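Long-range contact in extracellular invertase (Aspergillus kawachii, PDB 5XH8), which is a beta-fructofuranosidase (invertase) that probably hydrolyses sucrose and, with high transfructosylation activity, transfers fructosyl units to form fructooligosaccharides such as 1-kestose: residues V194-Q206 and R242-S254. Numbering follows the deposited sequence.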
loop_
_atom_site.group_PDB
_atom_site.type_symbol
_atom_site.label_atom_id
_atom_site.label_comp_id
_atom_site.label_asym_id
_atom_site.label_seq_id
_atom_site.Cartn_x
_atom_site.Cartn_y
_atom_site.Cartn_z
ATOM N N VAL A 194 12.352 -1.144 14.495
ATOM C CA VAL A 194 12.874 0.101 13.925
ATOM C C VAL A 194 12.924 0.004 12.409
ATOM O O VAL A 194 13.252 -1.052 11.853
ATOM C CB VAL A 194 14.242 0.595 14.470
ATOM C CG1 VAL A 194 14.069 1.136 15.891
ATOM C CG2 VAL A 194 15.325 -0.472 14.401
ATOM N N ILE A 195 12.602 1.126 11.760
ATOM C CA ILE A 195 12.720 1.265 10.318
ATOM C C ILE A 195 13.696 2.404 10.103
ATOM O O ILE A 195 13.617 3.412 10.809
ATOM C CB ILE A 195 11.342 1.528 9.665
ATOM C CG1 ILE A 195 10.390 0.330 9.939
ATOM C CG2 ILE A 195 11.519 1.775 8.168
ATOM C CD1 ILE A 195 8.975 0.480 9.385
ATOM N N SER A 196 14.626 2.244 9.165
ATOM C CA SER A 196 15.722 3.209 8.995
ATOM C C SER A 196 15.512 4.111 7.807
ATOM O O SER A 196 15.072 3.673 6.730
ATOM C CB SER A 196 17.076 2.500 8.861
ATOM O OG SER A 196 17.346 1.709 10.004
ATOM N N GLY A 197 15.840 5.386 7.983
ATOM C CA GLY A 197 15.923 6.300 6.840
ATOM C C GLY A 197 16.196 7.713 7.309
ATOM O O GLY A 197 17.244 7.987 7.909
ATOM N N GLY A 198 15.239 8.591 7.049
ATOM C CA GLY A 198 15.330 9.995 7.433
ATOM C C GLY A 198 14.223 10.798 6.799
ATOM O O GLY A 198 13.315 10.236 6.160
ATOM N N LEU A 199 14.308 12.113 6.959
ATOM C CA LEU A 199 13.334 13.033 6.399
ATOM C C LEU A 199 14.063 14.101 5.596
ATOM O O LEU A 199 15.087 14.627 6.032
ATOM C CB LEU A 199 12.495 13.674 7.513
ATOM C CG LEU A 199 11.552 12.777 8.291
ATOM C CD1 LEU A 199 10.916 13.525 9.474
ATOM C CD2 LEU A 199 10.458 12.226 7.384
ATOM N N HIS A 200 13.540 14.395 4.415
ATOM C CA HIS A 200 14.106 15.419 3.554
ATOM C C HIS A 200 14.123 16.763 4.305
ATOM O O HIS A 200 13.168 17.090 5.013
ATOM C CB HIS A 200 13.298 15.552 2.263
ATOM C CG HIS A 200 13.553 14.459 1.273
ATOM N ND1 HIS A 200 14.591 14.504 0.374
ATOM C CD2 HIS A 200 12.898 13.297 1.031
ATOM C CE1 HIS A 200 14.575 13.415 -0.374
ATOM N NE2 HIS A 200 13.561 12.663 0.007
ATOM N N GLU A 201 15.227 17.499 4.175
ATOM C CA GLU A 201 15.428 18.795 4.861
ATOM C C GLU A 201 15.406 18.734 6.380
ATOM O O GLU A 201 15.276 19.772 7.007
ATOM C CB GLU A 201 14.370 19.850 4.452
ATOM C CG GLU A 201 13.893 19.831 3.026
ATOM C CD GLU A 201 15.017 19.776 2.050
ATOM O OE1 GLU A 201 16.052 20.439 2.286
ATOM O OE2 GLU A 201 14.863 19.065 1.057
ATOM N N LYS A 202 15.486 17.553 6.986
ATOM C CA LYS A 202 15.557 17.466 8.427
ATOM C C LYS A 202 16.771 16.643 8.813
ATOM O O LYS A 202 17.655 17.162 9.499
ATOM C CB LYS A 202 14.278 16.894 9.011
ATOM C CG LYS A 202 13.048 17.734 8.722
ATOM C CD LYS A 202 11.842 17.179 9.471
ATOM C CE LYS A 202 10.499 17.642 8.899
ATOM N NZ LYS A 202 9.746 18.529 9.834
ATOM N N GLY A 203 16.806 15.371 8.385
ATOM C CA GLY A 203 17.975 14.526 8.535
ATOM C C GLY A 203 17.643 13.073 8.815
ATOM O O GLY A 203 16.462 12.682 8.874
ATOM N N PRO A 204 18.685 12.261 9.029
ATOM C CA PRO A 204 18.512 10.831 9.275
ATOM C C PRO A 204 17.729 10.493 10.540
ATOM O O PRO A 204 17.714 11.287 11.501
ATOM C CB PRO A 204 19.956 10.325 9.404
ATOM C CG PRO A 204 20.746 11.526 9.812
ATOM C CD PRO A 204 20.106 12.653 9.069
ATOM N N ALA A 205 17.109 9.313 10.546
ATOM C CA ALA A 205 16.310 8.867 11.672
ATOM C C ALA A 205 16.031 7.376 11.685
ATOM O O ALA A 205 16.069 6.711 10.646
ATOM C CB ALA A 205 14.980 9.611 11.691
ATOM N N GLN A 206 15.750 6.869 12.880
ATOM C CA GLN A 206 15.095 5.610 13.072
ATOM C C GLN A 206 13.677 5.876 13.526
ATOM O O GLN A 206 13.437 6.595 14.532
ATOM C CB GLN A 206 15.800 4.780 14.136
ATOM C CG GLN A 206 17.205 4.353 13.750
ATOM C CD GLN A 206 17.826 3.423 14.777
ATOM O OE1 GLN A 206 17.242 3.136 15.828
ATOM N NE2 GLN A 206 19.008 2.927 14.463
ATOM N N ARG A 242 30.139 10.504 10.134
ATOM C CA ARG A 242 29.039 11.454 10.198
ATOM C C ARG A 242 27.693 10.724 10.235
ATOM O O ARG A 242 27.551 9.589 9.758
ATOM C CB ARG A 242 29.071 12.425 9.021
ATOM C CG ARG A 242 30.428 13.062 8.715
ATOM C CD ARG A 242 30.272 14.253 7.775
ATOM N NE ARG A 242 29.594 15.366 8.456
ATOM C CZ ARG A 242 30.187 16.306 9.216
ATOM N NH1 ARG A 242 31.495 16.323 9.415
ATOM N NH2 ARG A 242 29.449 17.242 9.802
ATOM N N TRP A 243 26.717 11.379 10.853
ATOM C CA TRP A 243 25.335 10.940 10.803
ATOM C C TRP A 243 24.812 11.044 9.363
ATOM O O TRP A 243 23.949 10.276 8.964
ATOM C CB TRP A 243 24.458 11.754 11.756
ATOM C CG TRP A 243 24.880 11.734 13.220
ATOM C CD1 TRP A 243 24.962 12.822 14.061
ATOM C CD2 TRP A 243 25.257 10.595 14.015
ATOM N NE1 TRP A 243 25.354 12.431 15.324
ATOM C CE2 TRP A 243 25.546 11.075 15.327
ATOM C CE3 TRP A 243 25.388 9.217 13.757
ATOM C CZ2 TRP A 243 25.941 10.223 16.363
ATOM C CZ3 TRP A 243 25.789 8.370 14.785
ATOM C CH2 TRP A 243 26.057 8.871 16.076
ATOM N N ALA A 244 25.334 12.013 8.612
ATOM C CA ALA A 244 25.242 12.041 7.169
ATOM C C ALA A 244 23.790 12.226 6.694
ATOM O O ALA A 244 22.977 12.848 7.416
ATOM C CB ALA A 244 25.935 10.812 6.576
ATOM N N PHE A 245 23.442 11.720 5.512
ATOM C CA PHE A 245 22.154 12.097 4.897
ATOM C C PHE A 245 21.008 11.121 5.057
ATOM O O PHE A 245 19.866 11.460 4.751
ATOM C CB PHE A 245 22.377 12.406 3.443
ATOM C CG PHE A 245 23.250 13.617 3.212
ATOM C CD1 PHE A 245 24.632 13.499 3.178
ATOM C CD2 PHE A 245 22.683 14.874 3.017
ATOM C CE1 PHE A 245 25.440 14.606 2.948
ATOM C CE2 PHE A 245 23.483 15.997 2.791
ATOM C CZ PHE A 245 24.864 15.860 2.753
ATOM N N ASN A 246 21.297 9.912 5.528
ATOM C CA ASN A 246 20.278 8.863 5.648
ATOM C C ASN A 246 20.850 7.723 6.478
ATOM O O ASN A 246 22.019 7.418 6.344
ATOM C CB ASN A 246 19.890 8.359 4.246
ATOM C CG ASN A 246 18.713 7.418 4.275
ATOM O OD1 ASN A 246 17.605 7.799 4.659
ATOM N ND2 ASN A 246 18.943 6.183 3.863
ATOM N N PHE A 247 20.043 7.132 7.357
ATOM C CA PHE A 247 20.422 5.926 8.083
ATOM C C PHE A 247 19.880 4.668 7.367
ATOM O O PHE A 247 18.764 4.682 6.847
ATOM C CB PHE A 247 19.856 5.896 9.510
ATOM C CG PHE A 247 20.466 6.889 10.483
ATOM C CD1 PHE A 247 21.695 7.518 10.261
ATOM C CD2 PHE A 247 19.789 7.158 11.667
ATOM C CE1 PHE A 247 22.206 8.421 11.189
ATOM C CE2 PHE A 247 20.309 8.058 12.603
ATOM C CZ PHE A 247 21.521 8.676 12.361
ATOM N N GLU A 248 20.683 3.598 7.401
ATOM C CA GLU A 248 20.362 2.291 6.810
ATOM C C GLU A 248 20.655 1.193 7.840
ATOM O O GLU A 248 21.455 1.391 8.771
ATOM C CB GLU A 248 21.207 2.068 5.555
ATOM C CG GLU A 248 20.972 3.113 4.448
ATOM C CD GLU A 248 21.435 2.630 3.098
ATOM O OE1 GLU A 248 22.661 2.721 2.829
ATOM O OE2 GLU A 248 20.574 2.097 2.331
ATOM N N THR A 249 19.981 0.058 7.677
ATOM C CA THR A 249 20.229 -1.189 8.431
ATOM C C THR A 249 20.405 -1.017 9.946
ATOM O O THR A 249 21.288 -1.637 10.570
ATOM C CB THR A 249 21.422 -1.981 7.840
ATOM O OG1 THR A 249 22.643 -1.263 8.046
ATOM C CG2 THR A 249 21.207 -2.207 6.354
ATOM N N GLY A 250 19.548 -0.172 10.519
ATOM C CA GLY A 250 19.507 0.042 11.959
ATOM C C GLY A 250 19.224 -1.260 12.681
ATOM O O GLY A 250 18.216 -1.881 12.411
ATOM N N ASN A 251 20.162 -1.706 13.524
ATOM C CA ASN A 251 19.926 -2.788 14.479
ATOM C C ASN A 251 19.842 -2.160 15.878
ATOM O O ASN A 251 20.574 -1.227 16.159
ATOM C CB ASN A 251 21.108 -3.740 14.540
ATOM C CG ASN A 251 21.376 -4.478 13.243
ATOM O OD1 ASN A 251 21.090 -4.033 12.125
ATOM N ND2 ASN A 251 21.979 -5.585 13.404
ATOM N N VAL A 252 19.046 -2.749 16.768
ATOM C CA VAL A 252 18.931 -2.317 18.168
ATOM C C VAL A 252 19.038 -3.556 19.059
ATOM O O VAL A 252 18.434 -4.610 18.787
ATOM C CB VAL A 252 17.592 -1.591 18.438
ATOM C CG1 VAL A 252 17.503 -1.121 19.886
ATOM C CG2 VAL A 252 17.456 -0.393 17.521
ATOM N N PHE A 253 19.850 -3.430 20.106
ATOM C CA PHE A 253 20.154 -4.548 21.008
ATOM C C PHE A 253 20.732 -3.985 22.302
ATOM O O PHE A 253 20.950 -2.773 22.440
ATOM C CB PHE A 253 21.146 -5.530 20.347
ATOM C CG PHE A 253 22.365 -4.860 19.785
ATOM C CD1 PHE A 253 22.327 -4.233 18.538
ATOM C CD2 PHE A 253 23.552 -4.817 20.522
ATOM C CE1 PHE A 253 23.445 -3.586 18.034
ATOM C CE2 PHE A 253 24.672 -4.185 20.013
ATOM C CZ PHE A 253 24.625 -3.569 18.773
ATOM N N SER A 254 20.933 -4.864 23.266
ATOM C CA SER A 254 21.358 -4.443 24.574
ATOM C C SER A 254 22.361 -5.452 25.125
ATOM O O SER A 254 22.193 -6.671 24.983
ATOM C CB SER A 254 20.129 -4.237 25.505
ATOM O OG SER A 254 19.353 -5.424 25.628
HETATM O O HOH W 1 17.379 3.524 4.877
HETATM O O HOH W 2 16.194 -0.308 10.945
#
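F247 sets its ring against the hairpin formed by strands 191-199 and 203-211. Its CB starts 3.7 Å from G197 O. CG is anti to the carbonyl carbon (chi1 -70°), which brings the ring against P204 of the second strand, with A205 N set obliquely to it. CG and CD1 meet P204 CB, and CD2 turns to A205 N at 3.6 Å. Farther out, CE1, CE2 and CZ again lie against the proline. P204 CB stands almost over the middle of one face, 3.4 Å from the ring centroid and 13° off the normal, a CH-pi contact. P204 CG also touches W243 CB and, with CD, packs on the carbonyl oxygens of W243 and A244.

The backbone of F247 is tied to the same hairpin. F247 N donates to G197 O at 3.0 Å in a nearly straight bond (170°), while A205 N reaches that oxygen from the opposite face of the carbonyl plane, so two donors grip it. A water links F247 O, S196 O and N246 ND2; E273 also bonds ND2, and T167 holds OD1. Where the chain turns its corner at T249, G250 N donates to S196 OG at 2.9 Å, and beyond it V252 CG2 meets V194 CG2 at 3.8 Å.

In this GH32 beta-propeller domain the contact joins two successive antiparallel sheets. Strand 166-176 flanks the hairpin's first strand, and its R170 forms a salt bridge with E248 OE2, while Y319 OH hydrogen-bonds OE1; strands 247-248 and 250-255 pair with strand 265-274, where I270 touches both F247 and Q206.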